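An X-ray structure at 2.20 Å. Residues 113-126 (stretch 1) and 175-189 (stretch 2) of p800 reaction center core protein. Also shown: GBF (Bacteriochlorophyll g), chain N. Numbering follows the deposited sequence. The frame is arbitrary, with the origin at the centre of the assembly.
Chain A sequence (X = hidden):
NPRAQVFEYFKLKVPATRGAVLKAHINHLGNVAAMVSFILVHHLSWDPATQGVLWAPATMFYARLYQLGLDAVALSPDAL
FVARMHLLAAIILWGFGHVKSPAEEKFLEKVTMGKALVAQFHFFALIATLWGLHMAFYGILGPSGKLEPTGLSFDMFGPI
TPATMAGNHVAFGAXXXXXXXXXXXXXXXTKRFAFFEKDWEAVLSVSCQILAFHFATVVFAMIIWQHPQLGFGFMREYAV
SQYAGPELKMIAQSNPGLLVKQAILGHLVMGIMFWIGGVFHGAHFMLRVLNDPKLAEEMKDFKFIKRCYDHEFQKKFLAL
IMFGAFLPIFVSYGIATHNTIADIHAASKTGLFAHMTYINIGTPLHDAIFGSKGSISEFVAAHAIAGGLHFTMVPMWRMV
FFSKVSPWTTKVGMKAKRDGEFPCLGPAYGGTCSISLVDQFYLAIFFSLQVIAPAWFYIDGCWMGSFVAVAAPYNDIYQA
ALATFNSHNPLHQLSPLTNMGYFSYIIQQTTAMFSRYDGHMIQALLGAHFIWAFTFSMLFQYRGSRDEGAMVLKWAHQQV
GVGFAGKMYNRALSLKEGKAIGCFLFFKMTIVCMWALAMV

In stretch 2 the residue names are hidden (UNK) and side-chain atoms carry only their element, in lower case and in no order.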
# COMPACT_ATOMS: atom_id res chain seq x y z
N MET A 113 -37.82 0.95 -26.99
CA MET A 113 -37.47 0.76 -25.58
C MET A 113 -38.65 1.08 -24.66
O MET A 113 -38.80 0.45 -23.61
CB MET A 113 -36.23 1.59 -25.25
CG MET A 113 -34.94 0.87 -25.64
SD MET A 113 -33.36 1.64 -25.25
CE MET A 113 -33.35 3.01 -26.40
N GLY A 114 -39.51 2.02 -25.05
CA GLY A 114 -40.76 2.21 -24.33
C GLY A 114 -41.65 0.98 -24.35
O GLY A 114 -42.24 0.61 -23.33
N LYS A 115 -41.76 0.32 -25.51
CA LYS A 115 -42.54 -0.92 -25.60
C LYS A 115 -41.93 -2.00 -24.72
O LYS A 115 -42.64 -2.70 -23.99
CB LYS A 115 -42.61 -1.42 -27.04
CG LYS A 115 -43.56 -0.69 -27.97
CD LYS A 115 -44.90 -0.40 -27.30
CE LYS A 115 -45.95 0.05 -28.30
NZ LYS A 115 -46.99 0.82 -27.59
N ALA A 116 -40.62 -2.21 -24.85
CA ALA A 116 -39.94 -3.18 -24.00
C ALA A 116 -40.21 -2.90 -22.53
O ALA A 116 -40.33 -3.82 -21.72
CB ALA A 116 -38.44 -3.15 -24.26
N LEU A 117 -40.34 -1.63 -22.15
CA LEU A 117 -40.54 -1.35 -20.73
C LEU A 117 -41.96 -1.72 -20.31
O LEU A 117 -42.16 -2.23 -19.20
CB LEU A 117 -40.23 0.11 -20.42
CG LEU A 117 -40.37 0.48 -18.94
CD1 LEU A 117 -39.56 -0.44 -18.03
CD2 LEU A 117 -39.94 1.89 -18.72
N VAL A 118 -42.94 -1.49 -21.19
CA VAL A 118 -44.30 -1.98 -20.96
C VAL A 118 -44.28 -3.48 -20.72
O VAL A 118 -44.87 -3.98 -19.75
CB VAL A 118 -45.22 -1.63 -22.15
CG1 VAL A 118 -46.61 -2.20 -21.94
CG2 VAL A 118 -45.37 -0.15 -22.32
N ALA A 119 -43.58 -4.21 -21.59
CA ALA A 119 -43.52 -5.67 -21.47
C ALA A 119 -42.85 -6.08 -20.17
O ALA A 119 -43.26 -7.06 -19.53
CB ALA A 119 -42.76 -6.26 -22.66
N GLN A 120 -41.82 -5.35 -19.76
CA GLN A 120 -41.16 -5.66 -18.49
C GLN A 120 -42.08 -5.44 -17.30
O GLN A 120 -42.07 -6.23 -16.35
CB GLN A 120 -39.87 -4.84 -18.36
CG GLN A 120 -38.79 -5.31 -19.31
CD GLN A 120 -38.23 -6.67 -18.90
OE1 GLN A 120 -38.83 -7.73 -19.16
NE2 GLN A 120 -37.05 -6.64 -18.26
N PHE A 121 -42.89 -4.38 -17.31
CA PHE A 121 -43.88 -4.18 -16.26
C PHE A 121 -44.78 -5.40 -16.09
O PHE A 121 -45.11 -5.78 -14.95
CB PHE A 121 -44.76 -2.96 -16.58
CG PHE A 121 -44.07 -1.62 -16.42
CD1 PHE A 121 -42.96 -1.49 -15.60
CD2 PHE A 121 -44.55 -0.49 -17.07
CE1 PHE A 121 -42.32 -0.24 -15.44
CE2 PHE A 121 -43.91 0.74 -16.93
CZ PHE A 121 -42.80 0.87 -16.11
N HIS A 122 -45.24 -6.01 -17.19
CA HIS A 122 -46.18 -7.12 -17.07
C HIS A 122 -45.50 -8.46 -16.86
O HIS A 122 -46.09 -9.36 -16.25
CB HIS A 122 -47.12 -7.18 -18.30
CG HIS A 122 -48.33 -6.31 -18.17
ND1 HIS A 122 -49.47 -6.51 -18.93
CD2 HIS A 122 -48.59 -5.25 -17.38
CE1 HIS A 122 -50.37 -5.60 -18.62
NE2 HIS A 122 -49.87 -4.82 -17.68
N PHE A 123 -44.26 -8.62 -17.31
CA PHE A 123 -43.47 -9.77 -16.88
C PHE A 123 -43.21 -9.72 -15.37
O PHE A 123 -43.38 -10.72 -14.66
CB PHE A 123 -42.15 -9.83 -17.64
CG PHE A 123 -41.31 -11.03 -17.28
CD1 PHE A 123 -41.74 -12.32 -17.58
CD2 PHE A 123 -40.10 -10.88 -16.64
CE1 PHE A 123 -40.98 -13.43 -17.24
CE2 PHE A 123 -39.33 -12.00 -16.30
CZ PHE A 123 -39.77 -13.26 -16.61
N PHE A 124 -42.78 -8.56 -14.85
CA PHE A 124 -42.63 -8.43 -13.40
C PHE A 124 -43.95 -8.66 -12.68
O PHE A 124 -43.98 -9.24 -11.60
CB PHE A 124 -42.07 -7.05 -13.04
CG PHE A 124 -40.58 -6.94 -13.14
CD1 PHE A 124 -39.93 -7.26 -14.33
CD2 PHE A 124 -39.83 -6.49 -12.07
CE1 PHE A 124 -38.55 -7.13 -14.44
CE2 PHE A 124 -38.44 -6.36 -12.19
CZ PHE A 124 -37.81 -6.69 -13.38
N ALA A 125 -45.06 -8.18 -13.25
CA ALA A 125 -46.35 -8.44 -12.64
C ALA A 125 -46.61 -9.93 -12.55
O ALA A 125 -47.08 -10.43 -11.52
CB ALA A 125 -47.47 -7.76 -13.44
N LEU A 126 -46.29 -10.67 -13.62
CA LEU A 126 -46.48 -12.11 -13.59
C LEU A 126 -45.66 -12.74 -12.48
O LEU A 126 -46.19 -13.47 -11.64
CB LEU A 126 -46.12 -12.72 -14.94
CG LEU A 126 -46.18 -14.24 -15.03
CD1 LEU A 126 -47.62 -14.70 -14.99
CD2 LEU A 126 -45.47 -14.70 -16.28
N UNK A 175 -50.40 -3.90 -9.15
CA UNK A 175 -49.95 -2.53 -9.41
C UNK A 175 -49.20 -2.46 -10.74
O UNK A 175 -49.47 -1.59 -11.57
c UNK A 175 -48.29 -0.77 -8.61
c UNK A 175 -49.10 -2.02 -8.23
c UNK A 175 -50.03 -1.72 -7.05
N UNK A 176 -48.23 -3.36 -10.95
CA UNK A 176 -47.49 -3.36 -12.21
C UNK A 176 -48.35 -3.79 -13.39
O UNK A 176 -48.03 -3.45 -14.54
c UNK A 176 -44.40 -2.61 -12.18
c UNK A 176 -43.50 -3.38 -9.67
c UNK A 176 -44.63 -3.99 -10.25
c UNK A 176 -42.83 -2.39 -10.36
c UNK A 176 -45.08 -3.62 -11.50
c UNK A 176 -46.27 -4.27 -12.11
c UNK A 176 -43.28 -1.99 -11.61
N UNK A 177 -49.42 -4.56 -13.15
CA UNK A 177 -50.36 -4.85 -14.23
C UNK A 177 -51.09 -3.58 -14.67
O UNK A 177 -51.14 -3.27 -15.86
c UNK A 177 -52.47 -6.20 -14.75
c UNK A 177 -51.35 -5.93 -13.77
c UNK A 177 -52.24 -6.90 -15.92
c UNK A 177 -53.26 -7.16 -16.81
c UNK A 177 -53.76 -5.76 -14.49
c UNK A 177 -54.53 -6.72 -16.54
c UNK A 177 -54.79 -6.02 -15.39
N UNK A 178 -51.66 -2.84 -13.72
CA UNK A 178 -52.32 -1.58 -14.07
C UNK A 178 -51.33 -0.58 -14.66
O UNK A 178 -51.68 0.18 -15.57
c UNK A 178 -55.17 -2.30 -13.16
c UNK A 178 -54.65 -1.14 -10.97
c UNK A 178 -54.06 -1.88 -12.18
c UNK A 178 -53.01 -0.99 -12.85
N UNK A 179 -50.11 -0.53 -14.12
CA UNK A 179 -49.15 0.44 -14.61
C UNK A 179 -48.68 0.10 -16.01
O UNK A 179 -48.44 0.99 -16.83
N UNK A 180 -48.54 -1.20 -16.30
CA UNK A 180 -48.21 -1.61 -17.66
C UNK A 180 -49.32 -1.28 -18.66
O UNK A 180 -49.05 -0.82 -19.77
N UNK A 181 -50.57 -1.52 -18.27
CA UNK A 181 -51.67 -1.16 -19.16
C UNK A 181 -51.70 0.34 -19.38
O UNK A 181 -51.86 0.82 -20.52
c UNK A 181 -53.07 -3.18 -18.74
c UNK A 181 -54.16 -3.80 -18.00
c UNK A 181 -54.19 -1.01 -19.31
c UNK A 181 -53.00 -1.66 -18.58
N UNK A 182 -51.57 1.12 -18.30
CA UNK A 182 -51.62 2.56 -18.44
C UNK A 182 -50.57 3.05 -19.43
O UNK A 182 -50.88 3.82 -20.35
c UNK A 182 -49.65 6.55 -17.43
c UNK A 182 -52.24 5.62 -17.26
c UNK A 182 -51.18 4.72 -17.21
c UNK A 182 -49.89 5.20 -17.31
c UNK A 182 -51.42 3.24 -17.09
c UNK A 182 -50.70 7.43 -17.48
c UNK A 182 -52.01 6.96 -17.40
N UNK A 183 -49.32 2.61 -19.26
CA UNK A 183 -48.27 3.05 -20.17
C UNK A 183 -48.36 2.41 -21.55
O UNK A 183 -47.78 2.95 -22.50
c UNK A 183 -46.40 3.80 -18.69
c UNK A 183 -45.78 5.82 -18.08
n UNK A 183 -46.22 5.10 -19.10
c UNK A 183 -46.05 3.75 -17.39
n UNK A 183 -45.67 5.02 -17.03
c UNK A 183 -46.91 2.74 -19.60
N UNK A 184 -48.99 1.25 -21.67
CA UNK A 184 -49.21 0.72 -23.01
C UNK A 184 -49.95 1.74 -23.86
O UNK A 184 -49.65 1.91 -25.04
o UNK A 184 -51.50 -2.68 -27.96
c UNK A 184 -51.70 -1.20 -24.64
c UNK A 184 -49.98 -0.59 -22.92
c UNK A 184 -50.38 -1.15 -24.26
c UNK A 184 -49.42 -1.63 -25.14
c UNK A 184 -52.08 -1.71 -25.86
c UNK A 184 -51.11 -2.18 -26.73
c UNK A 184 -49.78 -2.13 -26.37
N UNK A 185 -50.90 2.44 -23.26
CA UNK A 185 -51.76 3.37 -23.98
C UNK A 185 -51.17 4.78 -24.03
O UNK A 185 -51.31 5.47 -25.05
c UNK A 185 -55.13 0.73 -25.12
c UNK A 185 -54.39 1.87 -24.88
c UNK A 185 -53.14 3.40 -23.33
c UNK A 185 -55.44 -0.13 -24.07
c UNK A 185 -54.27 1.30 -22.56
c UNK A 185 -55.01 0.16 -22.79
c UNK A 185 -53.95 2.16 -23.59
N UNK A 186 -50.51 5.22 -22.97
CA UNK A 186 -50.05 6.60 -22.84
C UNK A 186 -48.59 6.79 -23.24
O UNK A 186 -48.21 7.91 -23.58
c UNK A 186 -50.25 7.09 -21.40
N UNK A 187 -47.79 5.75 -23.22
CA UNK A 187 -46.42 5.90 -23.64
C UNK A 187 -45.58 6.60 -22.58
O UNK A 187 -45.99 6.78 -21.43
N UNK A 188 -44.38 6.99 -23.00
CA UNK A 188 -43.42 7.72 -22.17
C UNK A 188 -43.00 9.02 -22.85
O UNK A 188 -41.90 9.51 -22.64
c UNK A 188 -43.16 3.08 -20.12
c UNK A 188 -42.73 4.41 -22.04
c UNK A 188 -42.96 4.19 -19.31
c UNK A 188 -42.64 5.40 -19.87
c UNK A 188 -42.52 5.53 -21.25
c UNK A 188 -43.04 3.19 -21.48
c UNK A 188 -42.19 6.86 -21.87
N UNK A 189 -43.89 9.57 -23.68
CA UNK A 189 -43.58 10.69 -24.55
C UNK A 189 -43.48 12.02 -23.82
O UNK A 189 -43.13 13.03 -24.44
c UNK A 189 -44.30 11.79 -26.73
o UNK A 189 -43.13 12.05 -26.99
c UNK A 189 -44.65 10.79 -25.64
n UNK A 189 -45.32 12.34 -27.38
MG GBF N . -49.82 -7.99 -20.95
CHA GBF N . -48.55 -10.83 -19.31
CHB GBF N . -52.81 -8.75 -19.84
CHC GBF N . -50.92 -5.53 -23.11
CHD GBF N . -46.58 -7.69 -22.43
NA GBF N . -50.55 -9.52 -19.93
C1A GBF N . -50.00 -10.54 -19.26
C2A GBF N . -50.83 -11.36 -18.34
C3A GBF N . -52.19 -10.76 -18.67
C4A GBF N . -51.82 -9.59 -19.53
CMA GBF N . -53.00 -11.74 -19.51
CAA GBF N . -50.60 -11.39 -16.83
CBA GBF N . -50.22 -10.04 -16.25
CGA GBF N . -50.23 -10.21 -14.75
O1A GBF N . -49.67 -11.17 -14.25
O2A GBF N . -51.31 -9.62 -13.98
NB GBF N . -51.67 -7.29 -21.47
C1B GBF N . -52.77 -7.61 -20.80
C2B GBF N . -53.78 -6.76 -21.16
C3B GBF N . -53.26 -5.85 -22.07
C4B GBF N . -51.91 -6.22 -22.23
CMB GBF N . -55.19 -6.79 -20.64
CAB GBF N . -54.11 -4.78 -22.67
CBB GBF N . -53.84 -3.86 -23.58
NC GBF N . -48.94 -6.90 -22.43
C1C GBF N . -49.49 -5.92 -23.13
C2C GBF N . -48.80 -5.04 -24.09
C3C GBF N . -47.56 -5.76 -23.76
C4C GBF N . -47.68 -6.81 -22.87
CMC GBF N . -49.33 -5.35 -25.49
CAC GBF N . -46.24 -5.44 -24.38
CBC GBF N . -46.04 -4.30 -25.36
ND GBF N . -48.07 -8.96 -21.04
C1D GBF N . -46.84 -8.77 -21.47
C2D GBF N . -45.60 -9.65 -20.93
C3D GBF N . -46.47 -10.37 -20.13
C4D GBF N . -47.83 -10.02 -20.17
CMD GBF N . -44.14 -9.72 -21.13
CAD GBF N . -46.33 -11.53 -19.22
OBD GBF N . -45.36 -12.19 -18.73
CBD GBF N . -47.67 -11.83 -18.64
CGD GBF N . -48.12 -13.23 -18.94
O1D GBF N . -48.74 -13.92 -18.13
O2D GBF N . -47.84 -13.81 -20.24
CED GBF N . -47.82 -15.24 -20.39
C1 GBF N . -51.58 -10.00 -12.63
C2 GBF N . -52.66 -9.08 -12.09
C3 GBF N . -53.37 -9.38 -11.00
C4 GBF N . -53.10 -10.66 -10.25
C5 GBF N . -54.44 -8.44 -10.47
C6 GBF N . -55.43 -7.99 -11.54
C7 GBF N . -56.32 -6.92 -10.94
C8 GBF N . -57.32 -6.37 -11.64
C9 GBF N . -57.62 -6.82 -13.06
C10 GBF N . -58.18 -5.31 -11.01

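Position 175 carries three carbons, one bearing the other two, and points away from stretch 1: V175. Position 176 has one carbon and then a six-carbon ring. Its CB lies 3.4 Å from F121 O and 3.9 Å from A125 CB, so the side chain starts against the F121-A125 turn of stretch 1: F176. Position 177, again one carbon and a six-carbon ring, lays that ring nearly parallel to the H122 ring but slid aside, with centroids 4.9 Å apart; this is F177, whose CE1 also comes within 3.5 Å of GBF CHB.

Position 178 has four carbons forked at the second and points away: L178. Position 179 has no side-chain atoms, and its O lies 4.2 Å from F121 CD2: G179. Position 180 is equally bare. Its CA sits 3.9 Å from F121 CB, and an ideal CB would fall 2.3 Å from H122 CD2, a clash; G180 is what lets the helices close here.

Position 181 has four carbons forked at the first, one arm two carbons long. It points away, yet one carbon comes 3.6 Å from H122 CE1: I181. Position 182, one carbon plus a six-carbon ring, stays clear of stretch 1: F182. Position 183 has one carbon and a five-membered ring of three carbons and two nitrogens, a ring carbon lying 3.7 Å from F121 CE2: H183.

Position 184 shows one carbon and a six-carbon ring bearing an oxygen, its CB 3.9 Å from V118 CG1: Y184. Position 185, a six-carbon ring on one carbon, points away: F185. Position 186 has a single carbon and no contact: A186. Position 187 has none and leaves the helix with positive phi, which favours glycine: G187. Its O accepts a 2.9 Å hydrogen bond from H183 ND1, tying the turn back to the helix.

Position 188 has one carbon and a six-carbon ring; its CA-to-CB bond points toward stretch 1, and one ring carbon is 3.3 Å from G114 O and another 3.7 Å from L117 CD2: F188. Position 189 has two carbons, the second carrying one oxygen and one nitrogen, out of reach: N189.

The rule is a near-antiparallel pair, axes 7.9 Å apart, closed at a glycine. F121 is the knob, seated among F176, G179, G180 and H183, while F188 packs against L117 and V118 beyond the helix. H122 couples packing to pigment: ND1 binds GBF MG at 2.5 Å, and NE2 donates a 2.7 Å hydrogen bond to F177 O, so the opposite helix holds the ligating ring in place.

Stretch 2 175-189: VFFLGGIFHYFAGFN
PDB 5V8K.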